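Local coordinates for protein alpha-L-rhamnosidase (Aspergillus terreus, PDB 6GSZ) that probably hydrolyses terminal non-reducing alpha-L-rhamnose residues from alpha-L-rhamnosides, as a calcium-binding glycoside hydrolase, at residues S119-E124 and T128-Q133; G224-L229 and H292-P297; V854-G857 and E862-V865. All coordinates share one frame; numbering follows the deposited sequence.

Contact 1. Residues S119-E124 and T128-Q133; sequences SDRPTE and THRPIQ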
# COMPACT_ATOMS: atom_id res chain seq x y z
N SER A 119 13.49 -27.57 11.53
CA SER A 119 14.30 -28.75 11.16
C SER A 119 15.34 -29.11 12.22
O SER A 119 15.93 -28.26 12.87
CB SER A 119 14.99 -28.48 9.84
OG SER A 119 15.74 -29.59 9.42
N ASP A 120 15.62 -30.42 12.29
CA ASP A 120 16.78 -30.89 13.01
C ASP A 120 18.09 -30.50 12.31
O ASP A 120 19.16 -30.65 12.91
CB ASP A 120 16.69 -32.40 13.22
CG ASP A 120 15.89 -32.83 14.44
OD1 ASP A 120 15.45 -31.96 15.25
OD2 ASP A 120 15.75 -34.05 14.64
N ARG A 121 18.03 -30.05 11.07
CA ARG A 121 19.24 -29.48 10.44
C ARG A 121 19.65 -28.24 11.20
O ARG A 121 18.82 -27.39 11.46
CB ARG A 121 18.97 -29.13 8.99
CG ARG A 121 20.14 -28.61 8.20
CD ARG A 121 19.69 -28.25 6.80
NE ARG A 121 20.72 -27.79 5.89
CZ ARG A 121 21.02 -26.53 5.63
NH1 ARG A 121 20.44 -25.54 6.30
NH2 ARG A 121 21.93 -26.28 4.70
N PRO A 122 20.93 -28.04 11.57
CA PRO A 122 21.30 -26.84 12.30
C PRO A 122 21.10 -25.58 11.45
O PRO A 122 21.35 -25.59 10.25
CB PRO A 122 22.79 -27.01 12.65
CG PRO A 122 23.23 -28.21 11.93
CD PRO A 122 22.05 -28.97 11.39
N THR A 123 20.65 -24.50 12.09
CA THR A 123 20.53 -23.23 11.38
C THR A 123 21.95 -22.70 11.06
O THR A 123 22.95 -22.94 11.78
CB THR A 123 19.71 -22.23 12.17
OG1 THR A 123 19.24 -21.26 11.24
CG2 THR A 123 20.46 -21.57 13.30
N GLU A 124 22.05 -21.94 9.99
CA GLU A 124 23.28 -21.34 9.59
C GLU A 124 23.66 -20.23 10.57
O GLU A 124 22.78 -19.47 11.07
CB GLU A 124 23.19 -20.74 8.20
CG GLU A 124 22.88 -21.75 7.10
CD GLU A 124 21.42 -22.08 6.80
OE1 GLU A 124 20.54 -21.76 7.66
OE2 GLU A 124 21.18 -22.64 5.68
N THR A 128 23.00 -16.46 5.28
CA THR A 128 21.65 -16.62 4.83
C THR A 128 21.16 -18.04 5.09
O THR A 128 21.92 -19.01 5.15
CB THR A 128 21.54 -16.23 3.35
OG1 THR A 128 20.17 -16.13 2.98
CG2 THR A 128 22.19 -17.18 2.38
N HIS A 129 19.85 -18.19 5.24
CA HIS A 129 19.22 -19.46 5.57
C HIS A 129 18.69 -20.14 4.32
O HIS A 129 17.78 -19.65 3.65
CB HIS A 129 18.11 -19.27 6.59
CG HIS A 129 18.60 -18.68 7.87
ND1 HIS A 129 19.55 -19.32 8.64
CD2 HIS A 129 18.37 -17.50 8.46
CE1 HIS A 129 19.83 -18.58 9.69
NE2 HIS A 129 19.09 -17.45 9.62
N ARG A 130 19.21 -21.32 4.05
CA ARG A 130 18.68 -22.14 2.97
C ARG A 130 17.25 -22.56 3.32
O ARG A 130 16.99 -22.99 4.44
CB ARG A 130 19.56 -23.37 2.79
CG ARG A 130 19.08 -24.21 1.62
CD ARG A 130 20.17 -25.16 1.20
NE ARG A 130 19.71 -26.02 0.11
CZ ARG A 130 20.41 -27.08 -0.30
NH1 ARG A 130 21.62 -27.30 0.22
NH2 ARG A 130 19.90 -27.88 -1.24
N PRO A 131 16.26 -22.43 2.40
CA PRO A 131 14.90 -22.82 2.74
C PRO A 131 14.79 -24.28 3.16
O PRO A 131 15.60 -25.15 2.70
CB PRO A 131 14.15 -22.55 1.43
CG PRO A 131 14.90 -21.37 0.88
CD PRO A 131 16.34 -21.76 1.09
N ILE A 132 13.82 -24.57 4.01
CA ILE A 132 13.56 -25.89 4.54
C ILE A 132 12.20 -26.38 4.06
O ILE A 132 11.22 -25.60 4.13
CB ILE A 132 13.64 -25.89 6.07
CG1 ILE A 132 15.04 -25.50 6.54
CG2 ILE A 132 13.12 -27.20 6.61
CD1 ILE A 132 16.10 -26.50 6.26
N GLN A 133 12.13 -27.61 3.56
CA GLN A 133 10.93 -28.31 3.25
C GLN A 133 10.49 -29.08 4.49
O GLN A 133 11.29 -29.80 5.08
CB GLN A 133 11.14 -29.26 2.07
CG GLN A 133 11.53 -28.56 0.77
CD GLN A 133 11.91 -29.50 -0.35
OE1 GLN A 133 11.73 -29.19 -1.51
NE2 GLN A 133 12.54 -30.63 -0.04
O HOH W 1 17.97 -22.73 7.10

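Contact 2. Residues G224-L229 and H292-P297; sequences GDTLGL and HELSFP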
# COMPACT_ATOMS: atom_id res chain seq x y z
N GLY A 224 14.47 -13.65 14.76
CA GLY A 224 14.85 -15.01 15.13
C GLY A 224 15.92 -15.44 14.17
O GLY A 224 16.19 -14.79 13.20
N ASP A 225 16.53 -16.60 14.46
CA ASP A 225 17.65 -17.07 13.64
C ASP A 225 17.35 -18.41 13.01
O ASP A 225 18.29 -19.01 12.43
CB ASP A 225 18.95 -17.14 14.44
CG ASP A 225 18.99 -18.17 15.54
OD1 ASP A 225 18.00 -18.87 15.77
OD2 ASP A 225 20.10 -18.31 16.10
N THR A 226 16.13 -18.93 13.13
CA THR A 226 15.78 -20.30 12.73
C THR A 226 14.46 -20.30 11.93
O THR A 226 13.47 -19.71 12.36
CB THR A 226 15.71 -21.22 13.95
OG1 THR A 226 16.97 -21.19 14.62
CG2 THR A 226 15.41 -22.66 13.54
N LEU A 227 14.44 -20.91 10.73
CA LEU A 227 13.21 -21.02 9.97
C LEU A 227 12.20 -21.89 10.71
O LEU A 227 12.54 -22.94 11.23
CB LEU A 227 13.47 -21.63 8.59
CG LEU A 227 14.46 -20.88 7.72
CD1 LEU A 227 14.64 -21.54 6.37
CD2 LEU A 227 14.08 -19.45 7.55
N GLY A 228 10.95 -21.43 10.80
CA GLY A 228 9.92 -22.12 11.53
C GLY A 228 8.58 -22.14 10.81
O GLY A 228 8.29 -21.22 10.04
N LEU A 229 7.77 -23.15 11.11
CA LEU A 229 6.45 -23.34 10.48
C LEU A 229 5.42 -23.57 11.60
O LEU A 229 5.63 -24.36 12.51
CB LEU A 229 6.49 -24.61 9.61
CG LEU A 229 5.15 -25.07 9.04
CD1 LEU A 229 4.58 -24.04 8.09
CD2 LEU A 229 5.27 -26.42 8.40
N HIS A 292 11.60 -30.37 15.42
CA HIS A 292 11.47 -30.09 16.86
C HIS A 292 10.65 -28.81 17.04
O HIS A 292 10.52 -28.07 16.07
CB HIS A 292 12.86 -30.04 17.52
CG HIS A 292 13.76 -29.00 16.97
ND1 HIS A 292 14.73 -29.28 16.04
CD2 HIS A 292 13.85 -27.67 17.23
CE1 HIS A 292 15.38 -28.17 15.73
NE2 HIS A 292 14.86 -27.17 16.45
N GLU A 293 10.19 -28.56 18.27
CA GLU A 293 9.37 -27.40 18.57
C GLU A 293 10.24 -26.17 18.85
O GLU A 293 11.33 -26.31 19.48
CB GLU A 293 8.43 -27.69 19.74
CG GLU A 293 7.42 -26.59 19.98
CD GLU A 293 6.70 -26.61 21.31
OE1 GLU A 293 6.88 -27.56 22.04
OE2 GLU A 293 5.96 -25.63 21.59
N LEU A 294 9.79 -25.00 18.44
CA LEU A 294 10.38 -23.69 18.78
C LEU A 294 9.41 -22.96 19.71
O LEU A 294 8.24 -22.81 19.36
CB LEU A 294 10.52 -22.86 17.50
CG LEU A 294 11.58 -23.33 16.53
CD1 LEU A 294 11.83 -22.25 15.48
CD2 LEU A 294 12.84 -23.69 17.25
N SER A 295 9.91 -22.46 20.85
CA SER A 295 9.07 -21.67 21.76
C SER A 295 8.51 -20.44 21.03
O SER A 295 9.24 -19.73 20.35
CB SER A 295 9.87 -21.27 22.95
OG SER A 295 9.12 -20.46 23.83
N PHE A 296 7.19 -20.23 21.16
CA PHE A 296 6.53 -19.13 20.41
C PHE A 296 5.23 -18.73 21.09
O PHE A 296 4.38 -19.58 21.36
CB PHE A 296 6.22 -19.57 18.98
CG PHE A 296 5.59 -18.48 18.16
CD1 PHE A 296 6.41 -17.57 17.51
CD2 PHE A 296 4.22 -18.39 18.00
CE1 PHE A 296 5.88 -16.59 16.72
CE2 PHE A 296 3.69 -17.39 17.21
CZ PHE A 296 4.51 -16.49 16.59
N PRO A 297 5.03 -17.42 21.39
CA PRO A 297 3.77 -17.00 22.01
C PRO A 297 2.63 -16.77 21.02
O PRO A 297 2.65 -15.79 20.25
CB PRO A 297 4.17 -15.71 22.73
CG PRO A 297 5.34 -15.17 21.98
CD PRO A 297 6.01 -16.33 21.28

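Contact 3. Residues V854-G857 and E862-V865; sequences VDVG and EYHV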
# COMPACT_ATOMS: atom_id res chain seq x y z
N VAL A 854 -24.24 24.07 -7.07
CA VAL A 854 -25.45 23.29 -7.24
C VAL A 854 -25.38 22.05 -6.34
O VAL A 854 -24.42 21.29 -6.46
CB VAL A 854 -25.59 22.85 -8.71
CG1 VAL A 854 -26.90 22.15 -8.96
CG2 VAL A 854 -25.39 24.00 -9.66
N ASP A 855 -26.40 21.81 -5.51
CA ASP A 855 -26.53 20.58 -4.69
C ASP A 855 -27.25 19.56 -5.57
O ASP A 855 -28.33 19.87 -6.12
CB ASP A 855 -27.31 20.88 -3.40
CG ASP A 855 -27.59 19.74 -2.42
OD1 ASP A 855 -26.89 18.71 -2.49
OD2 ASP A 855 -28.54 19.88 -1.54
N VAL A 856 -26.74 18.34 -5.66
CA VAL A 856 -27.38 17.30 -6.42
C VAL A 856 -27.37 15.99 -5.64
O VAL A 856 -26.45 15.78 -4.84
CB VAL A 856 -26.68 17.07 -7.78
CG1 VAL A 856 -26.75 18.26 -8.67
CG2 VAL A 856 -25.24 16.62 -7.67
N GLY A 857 -28.33 15.12 -5.98
CA GLY A 857 -28.35 13.75 -5.52
C GLY A 857 -27.79 12.80 -6.57
O GLY A 857 -27.10 13.21 -7.52
N GLU A 862 -25.53 16.42 -16.34
CA GLU A 862 -24.84 17.05 -17.46
C GLU A 862 -24.95 18.57 -17.30
O GLU A 862 -26.09 19.08 -17.08
CB GLU A 862 -25.46 16.60 -18.78
CG GLU A 862 -24.60 16.89 -19.97
CD GLU A 862 -25.07 16.17 -21.21
OE1 GLU A 862 -25.08 14.91 -21.18
OE2 GLU A 862 -25.37 16.85 -22.15
N TYR A 863 -23.83 19.27 -17.42
CA TYR A 863 -23.78 20.73 -17.31
C TYR A 863 -23.11 21.33 -18.55
O TYR A 863 -22.04 20.90 -18.96
CB TYR A 863 -23.03 21.15 -16.04
CG TYR A 863 -23.59 20.59 -14.75
CD1 TYR A 863 -23.19 19.36 -14.26
CD2 TYR A 863 -24.55 21.29 -14.05
CE1 TYR A 863 -23.73 18.85 -13.09
CE2 TYR A 863 -25.10 20.79 -12.88
CZ TYR A 863 -24.68 19.57 -12.39
OH TYR A 863 -25.23 19.08 -11.25
N HIS A 864 -23.76 22.35 -19.12
CA HIS A 864 -23.19 23.04 -20.25
C HIS A 864 -23.09 24.51 -19.88
O HIS A 864 -24.12 25.13 -19.66
CB HIS A 864 -24.00 22.81 -21.53
CG HIS A 864 -24.05 21.39 -21.94
ND1 HIS A 864 -23.03 20.79 -22.67
CD2 HIS A 864 -24.91 20.41 -21.62
CE1 HIS A 864 -23.31 19.51 -22.82
NE2 HIS A 864 -24.45 19.25 -22.19
N VAL A 865 -21.86 25.01 -19.73
CA VAL A 865 -21.63 26.37 -19.30
C VAL A 865 -21.03 27.12 -20.47
O VAL A 865 -19.90 26.88 -20.88
CB VAL A 865 -20.73 26.50 -18.05
CG1 VAL A 865 -20.75 27.93 -17.55
CG2 VAL A 865 -21.17 25.54 -16.96

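Contact 1. Residues S119-E124 and T128-Q133
E124 divides its carboxylate between two consecutive residues of 128-133, a worked example of how one acidic side chain can tie the two arms of a loop together. OE1 accepts a hydrogen bond from H129 ND1 at 2.8 Å. The oxygen lies almost in the imidazole plane, at the ring edge, whereas the nitrogen stands 42° above the carboxylate plane. OE2 takes the backbone N of R130 at 2.9 Å, in a nearly straight bond. From the opposite face of the carboxylate, R121 NH1 reaches the same OE2 at 3.1 Å in a salt bridge that lies in the guanidinium plane. Two donors thus grip OE2 from both sides, which should restrict rotation of the carboxylate. The bend in the glutamate chain (chi2 87°) folds the group back over the T128 carbonyl, placing E124 CG 3.5 Å from T128 O. A water sits 2.8 Å from both E124 OE1 and R130 O, although other acceptors compete for its protons.

The second ring nitrogen of H129, NE2, is hydrogen-bonded to N221 OD1. T123 OG1 approaches the ring obliquely at CE1 and is itself bonded to the carbonyl of D225. The R121 and R130 side chains cross at about a right angle, R121 NH2 lying 4.1 Å from R130 CD, and R130 sends its polar end onward to the carbonyls of G256 and I258. Apolar packing centres on I132: the extended R121 chain brings CD to within 4.0 Å of I132 CD1, and S119 CB rests on I132 CG2, while S119 OG accepts from R121 N in an ST turn. The whole arrangement closes the loop joining strand 116-119 to strand 132-140, with R130 and P131 packed against strand 258-262 and I132 paired through its backbone with strand 196-205.

Contact 2. Residues G224-L229 and H292-P297
L294 and T226 meet methyl to methyl, and the leucine can be followed outward to see how the meeting is built. Its CB leaves the backbone toward 224-229 but remains beyond van der Waals reach of that segment. CG stands anti to the carbonyl carbon (chi1 -71°), continuing the approach and splitting into two branches with different tasks. CD1, anti to CA (chi2 -166°), prolongs the chain and becomes the touching tip. This L294 CD1 lies 4.1 Å from CG2 of T226. The same methyl is 4.4 Å from the carbonyl O of L227 and equally far from G228 CA, where the glycine presents bare backbone. L294 CD2 diverges from this line and is more distant, 4.6 Å from T226 CG2.

On the threonine, the branching sorts apolar from polar atoms. CG2 faces the leucine, while T226 OG1 turns back along its own segment and donates to D225 OD1 at 2.8 Å. This hydroxyl meets the aspartate oxygen from above the carboxylate plane. No hydrogen bond joins the two segments, so their association across this interface rests on dispersion between a few carbons, and the small buried surface of 109 Å² fits such a slender contact. It illustrates how side chains from a loop leading into strand 228-237 and from strand 291-294 can meet alongside strand 116-119.

Strand 116-119 bonds to both segments. A118 and V116 pair through the backbone with H292 and L294, forming the small antiparallel sheet with strand 291-294, and I117 bonds to the backbone of L229. The side chain of T226 packs on A118 and that of L294 on V116, whereas L227 points away, into the packing against I132 of strand 132-140 and V204 of strand 196-205, and G228 pairs with L154 of strand 144-154.

Contact 3. Residues V854-G857 and E862-V865
The backbones bearing V856 and Y863 run antiparallel yet far apart, with the CA atoms of V854 and Y863 separated by 10.5 Å. That spacing belongs to stacked sheet layers rather than to paired strands: V854 and V856 bond to strand 841-845 in one sheet, Y863 and V865 to strand 828-836 in another. The pair exemplifies a beta-sandwich in which edge strands face each other at the margin of the sandwich.

Alternation along 854-857 directs V854 and V856 toward the facing layer and D855 away, to a salt bridge with R841. Y863 spans the gap from its side, its phenol end arriving between the two valines. V856 CG1 lies at the ring edge, near the ring plane, only 3.1 Å from Y863 OH and 4.5 Å from Y863 CZ. V854 CG1 is looser, at 4.2 Å from Y863 OH. The tyrosine side chain also packs on V844 of the facing sheet and on L832 of its own.

One methyl, V856 CG1, thus presses tightly against the hydroxyl oxygen, and V854 CG1 touches the same atom more loosely. No hydrogen bond links the two segments here, so this pairing rests on packing, while hydrogen bonds hold each sheet internally.

Overall arrangement
Contacts 1 and 2 are neighbours, their centres 11 Å apart, and both involve strand 116-119: contact 1 closes the loop that follows it, contact 2 lies beside it. They touch directly, through T123 OG1 with D225 O and D120 OD1 with H292 ND1, both probable hydrogen bonds. Contact 3 lies on the opposite side of the chain's centre, in the C-terminal sheets, its centre 65 Å from that of contact 1 and 62 Å from that of contact 2. All three are partly buried and peripheral to the molecule as a whole. Their chemistry follows their setting: charged and hydrogen-bonded within a loop between two strands, mainly methyl packing beside strand 116-119, and methyl against phenol between stacked sheets.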